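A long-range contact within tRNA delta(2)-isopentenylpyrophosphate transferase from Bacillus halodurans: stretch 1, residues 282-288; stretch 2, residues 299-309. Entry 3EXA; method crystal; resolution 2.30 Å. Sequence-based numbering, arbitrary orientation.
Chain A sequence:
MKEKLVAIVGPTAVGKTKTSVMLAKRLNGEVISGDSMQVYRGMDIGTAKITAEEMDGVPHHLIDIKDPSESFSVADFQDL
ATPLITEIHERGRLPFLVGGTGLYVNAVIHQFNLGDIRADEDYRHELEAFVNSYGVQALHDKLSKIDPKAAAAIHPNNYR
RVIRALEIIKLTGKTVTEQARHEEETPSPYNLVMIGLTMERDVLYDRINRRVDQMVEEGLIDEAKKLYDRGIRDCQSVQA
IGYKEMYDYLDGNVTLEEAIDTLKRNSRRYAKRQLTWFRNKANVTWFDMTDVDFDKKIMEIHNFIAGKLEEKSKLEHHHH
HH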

# COMPACT_ATOMS: atom_id res chain seq x y z
N ALA A 282 3.48 -11.02 29.68
CA ALA A 282 2.63 -11.43 30.80
C ALA A 282 1.96 -12.76 30.48
O ALA A 282 1.73 -13.08 29.31
N ASN A 283 1.66 -13.54 31.52
CA ASN A 283 1.03 -14.85 31.36
C ASN A 283 2.06 -15.95 31.05
O ASN A 283 1.71 -17.01 30.53
N VAL A 284 3.33 -15.68 31.35
CA VAL A 284 4.40 -16.65 31.13
C VAL A 284 4.90 -17.17 32.48
O VAL A 284 5.56 -16.45 33.24
N THR A 285 4.56 -18.41 32.78
CA THR A 285 4.96 -19.04 34.03
C THR A 285 6.37 -19.59 33.86
O THR A 285 6.63 -20.42 32.98
N TRP A 286 7.30 -19.12 34.68
CA TRP A 286 8.66 -19.57 34.53
C TRP A 286 9.07 -20.73 35.42
O TRP A 286 8.46 -21.00 36.46
N PHE A 287 10.09 -21.44 34.98
CA PHE A 287 10.61 -22.55 35.72
C PHE A 287 12.11 -22.50 35.62
O PHE A 287 12.67 -22.28 34.54
N ASP A 288 12.76 -22.67 36.76
CA ASP A 288 14.22 -22.64 36.83
C ASP A 288 14.75 -24.04 36.57
O ASP A 288 14.40 -24.99 37.27
N MSE A 299 7.72 -33.26 36.13
CA MSE A 299 6.48 -33.68 36.75
C MSE A 299 5.74 -32.45 37.28
O MSE A 299 4.51 -32.39 37.23
N GLU A 300 6.49 -31.47 37.77
CA GLU A 300 5.89 -30.24 38.29
C GLU A 300 5.32 -29.41 37.15
O GLU A 300 4.26 -28.80 37.29
N ILE A 301 6.04 -29.38 36.03
CA ILE A 301 5.62 -28.61 34.87
C ILE A 301 4.39 -29.21 34.21
O ILE A 301 3.53 -28.47 33.74
N HIS A 302 4.33 -30.54 34.17
CA HIS A 302 3.20 -31.23 33.56
C HIS A 302 1.94 -31.00 34.37
O HIS A 302 0.85 -30.79 33.82
N ASN A 303 2.08 -31.08 35.68
CA ASN A 303 0.94 -30.86 36.54
C ASN A 303 0.39 -29.47 36.30
O ASN A 303 -0.81 -29.31 36.07
N PHE A 304 1.26 -28.46 36.31
CA PHE A 304 0.81 -27.09 36.09
C PHE A 304 0.14 -26.87 34.73
O PHE A 304 -0.92 -26.23 34.65
N ILE A 305 0.76 -27.38 33.68
CA ILE A 305 0.24 -27.26 32.33
C ILE A 305 -1.10 -27.98 32.20
O ILE A 305 -2.10 -27.38 31.82
N ALA A 306 -1.10 -29.27 32.53
CA ALA A 306 -2.31 -30.08 32.45
C ALA A 306 -3.45 -29.43 33.24
O ALA A 306 -4.59 -29.38 32.78
N GLY A 307 -3.14 -28.92 34.44
CA GLY A 307 -4.15 -28.28 35.26
C GLY A 307 -4.72 -27.01 34.64
O GLY A 307 -5.93 -26.89 34.47
N LYS A 308 -3.85 -26.06 34.29
CA LYS A 308 -4.31 -24.79 33.71
C LYS A 308 -5.15 -25.01 32.46
O LYS A 308 -6.15 -24.32 32.26
N LEU A 309 -4.77 -25.96 31.61
CA LEU A 309 -5.54 -26.23 30.40
C LEU A 309 -6.96 -26.65 30.76
O LEU A 309 -7.93 -26.22 30.13

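Strand 284-288 runs nearly antiparallel to helix 299-309, with 170° between their N-to-C directions and a closest axial approach of 10.5 Å. The contact is small, burying 311 Å² over both sides, and no direct hydrogen bond crosses it. Side chains from alternate strand positions, Thr285 and Phe287, point toward the helix, whereas Val284 points away.

Phe287 is the centre of the packing. It is buried and gives up more surface to the other stretch than any other residue, 106 Å². Its CA lies 7.9 Å from the CA of Ile301, close enough for the ring, in the m rotamer with chi2 near 83°, to reach the helix surface. The CA-to-CB bond of Ile301 points sideways relative to the strand, but with chi1 m and chi2 t it lays its CG1 over one face of the ring, 3.6 Å from the Phe287 centroid and 15° off the normal, a CH-pi contact; the closest pair is Phe287 CD2 to Ile301 CG1 at 3.5 Å. The ring edge meets two further helix residues. Glu300, extended through chi1 and chi2 both t, brings OE2 to 3.1 Å from Phe287 CE2, near the ring plane, where the carboxylate oxygen faces the weakly positive rim of the aromatic ring. One turn further along the helix, Phe304 CB lies 4.2 Å from Phe287 CZ.

Phe304 covers the next largest area and carries the contact on toward Thr285. Its t rotamer, with chi2 near -90°, sends the ring along the gap to the strand. Thr285, in the m rotamer, places its methyl CG2 over one face of this ring, 4.1 Å from the Phe304 centroid and 22° off the normal, a second CH-pi contact. The hydroxyl is also close, with Thr285 OG1 3.2 Å from Phe304 CZ, yet its polar partner is a water rather than the ring.

That water closes the remaining end of the interface. Lys308, one turn beyond Phe304, points toward the strand with all four chi angles t, and this fully extended chain carries NZ to within 4.2 Å of Asn283 O, too far for a direct hydrogen bond. Water 1 fills the gap: it accepts from Lys308 NZ at 2.9 Å, donates to Asn283 O at 3.2 Å, and hydrogen-bonds to Thr285 OG1 at 2.6 Å. The contact thus passes from apolar packing around Phe287 to a water-mediated link at Lys308.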

# COMPACT_ATOMS: atom_id res chain seq x y z
CB ALA A 282 1.57 -10.35 31.09
CB ASN A 283 -0.04 -14.79 30.28
CG ASN A 283 -1.15 -13.82 30.62
OD1 ASN A 283 -1.93 -13.42 29.75
ND2 ASN A 283 -1.24 -13.45 31.89
CB VAL A 284 5.59 -16.03 30.37
CG1 VAL A 284 6.70 -17.08 30.19
CG2 VAL A 284 5.14 -15.52 29.00
CB THR A 285 3.95 -20.14 34.37
OG1 THR A 285 2.63 -19.58 34.34
CG2 THR A 285 4.22 -20.72 35.75
CB TRP A 286 9.64 -18.41 34.73
CG TRP A 286 9.52 -17.35 33.68
CD1 TRP A 286 8.66 -16.28 33.67
CD2 TRP A 286 10.30 -17.24 32.48
NE1 TRP A 286 8.85 -15.53 32.54
CE2 TRP A 286 9.85 -16.09 31.79
CE3 TRP A 286 11.33 -18.01 31.92
CZ2 TRP A 286 10.40 -15.69 30.57
CZ3 TRP A 286 11.88 -17.61 30.70
CH2 TRP A 286 11.41 -16.46 30.04
CB PHE A 287 10.10 -23.87 35.15
CG PHE A 287 8.65 -24.14 35.45
CD1 PHE A 287 7.64 -23.59 34.66
CD2 PHE A 287 8.29 -24.95 36.53
CE1 PHE A 287 6.29 -23.86 34.93
CE2 PHE A 287 6.95 -25.22 36.81
CZ PHE A 287 5.95 -24.67 36.02
CB ASP A 288 14.66 -22.14 38.20
CG ASP A 288 16.12 -21.75 38.23
OD1 ASP A 288 16.50 -21.04 39.18
OD2 ASP A 288 16.88 -22.17 37.33
CB MSE A 299 6.78 -34.68 37.88
CG MSE A 299 5.57 -35.43 38.43
SE MSE A 299 6.08 -36.93 39.60
CE MSE A 299 6.83 -35.93 41.10
CB GLU A 300 6.93 -29.40 39.04
CG GLU A 300 6.41 -28.05 39.53
CD GLU A 300 7.52 -27.04 39.79
OE1 GLU A 300 8.68 -27.47 39.99
OE2 GLU A 300 7.23 -25.82 39.81
CB ILE A 301 6.74 -28.53 33.81
CG1 ILE A 301 7.90 -27.69 34.33
CG2 ILE A 301 6.19 -27.91 32.52
CD1 ILE A 301 9.08 -27.65 33.41
CB HIS A 302 3.45 -32.72 33.46
CG HIS A 302 2.21 -33.52 33.18
ND1 HIS A 302 1.33 -33.89 34.17
CD2 HIS A 302 1.70 -33.99 32.02
CE1 HIS A 302 0.32 -34.56 33.63
NE2 HIS A 302 0.52 -34.63 32.33
CB ASN A 303 1.34 -31.03 38.01
CG ASN A 303 0.18 -30.78 38.94
OD1 ASN A 303 0.08 -29.71 39.55
ND2 ASN A 303 -0.72 -31.75 39.04
CB PHE A 304 1.96 -26.10 36.22
CG PHE A 304 1.59 -24.71 35.81
CD1 PHE A 304 1.75 -24.29 34.49
CD2 PHE A 304 1.05 -23.83 36.74
CE1 PHE A 304 1.35 -23.00 34.08
CE2 PHE A 304 0.65 -22.54 36.35
CZ PHE A 304 0.80 -22.13 35.01
CB ILE A 305 1.24 -27.83 31.30
CG1 ILE A 305 2.44 -26.90 31.19
CG2 ILE A 305 0.57 -28.01 29.96
CD1 ILE A 305 3.51 -27.39 30.22
CB ALA A 306 -2.05 -31.49 32.98
CB LYS A 308 -3.14 -23.87 33.40
CG LYS A 308 -3.54 -22.43 33.06
CD LYS A 308 -2.30 -21.59 32.71
CE LYS A 308 -2.64 -20.13 32.36
NZ LYS A 308 -1.42 -19.34 32.01
CB LEU A 309 -4.88 -27.31 29.56
CG LEU A 309 -3.68 -26.87 28.72
CD1 LEU A 309 -3.06 -28.08 28.05
CD2 LEU A 309 -4.14 -25.85 27.69
O HOH W 1 1.45 -19.86 32.04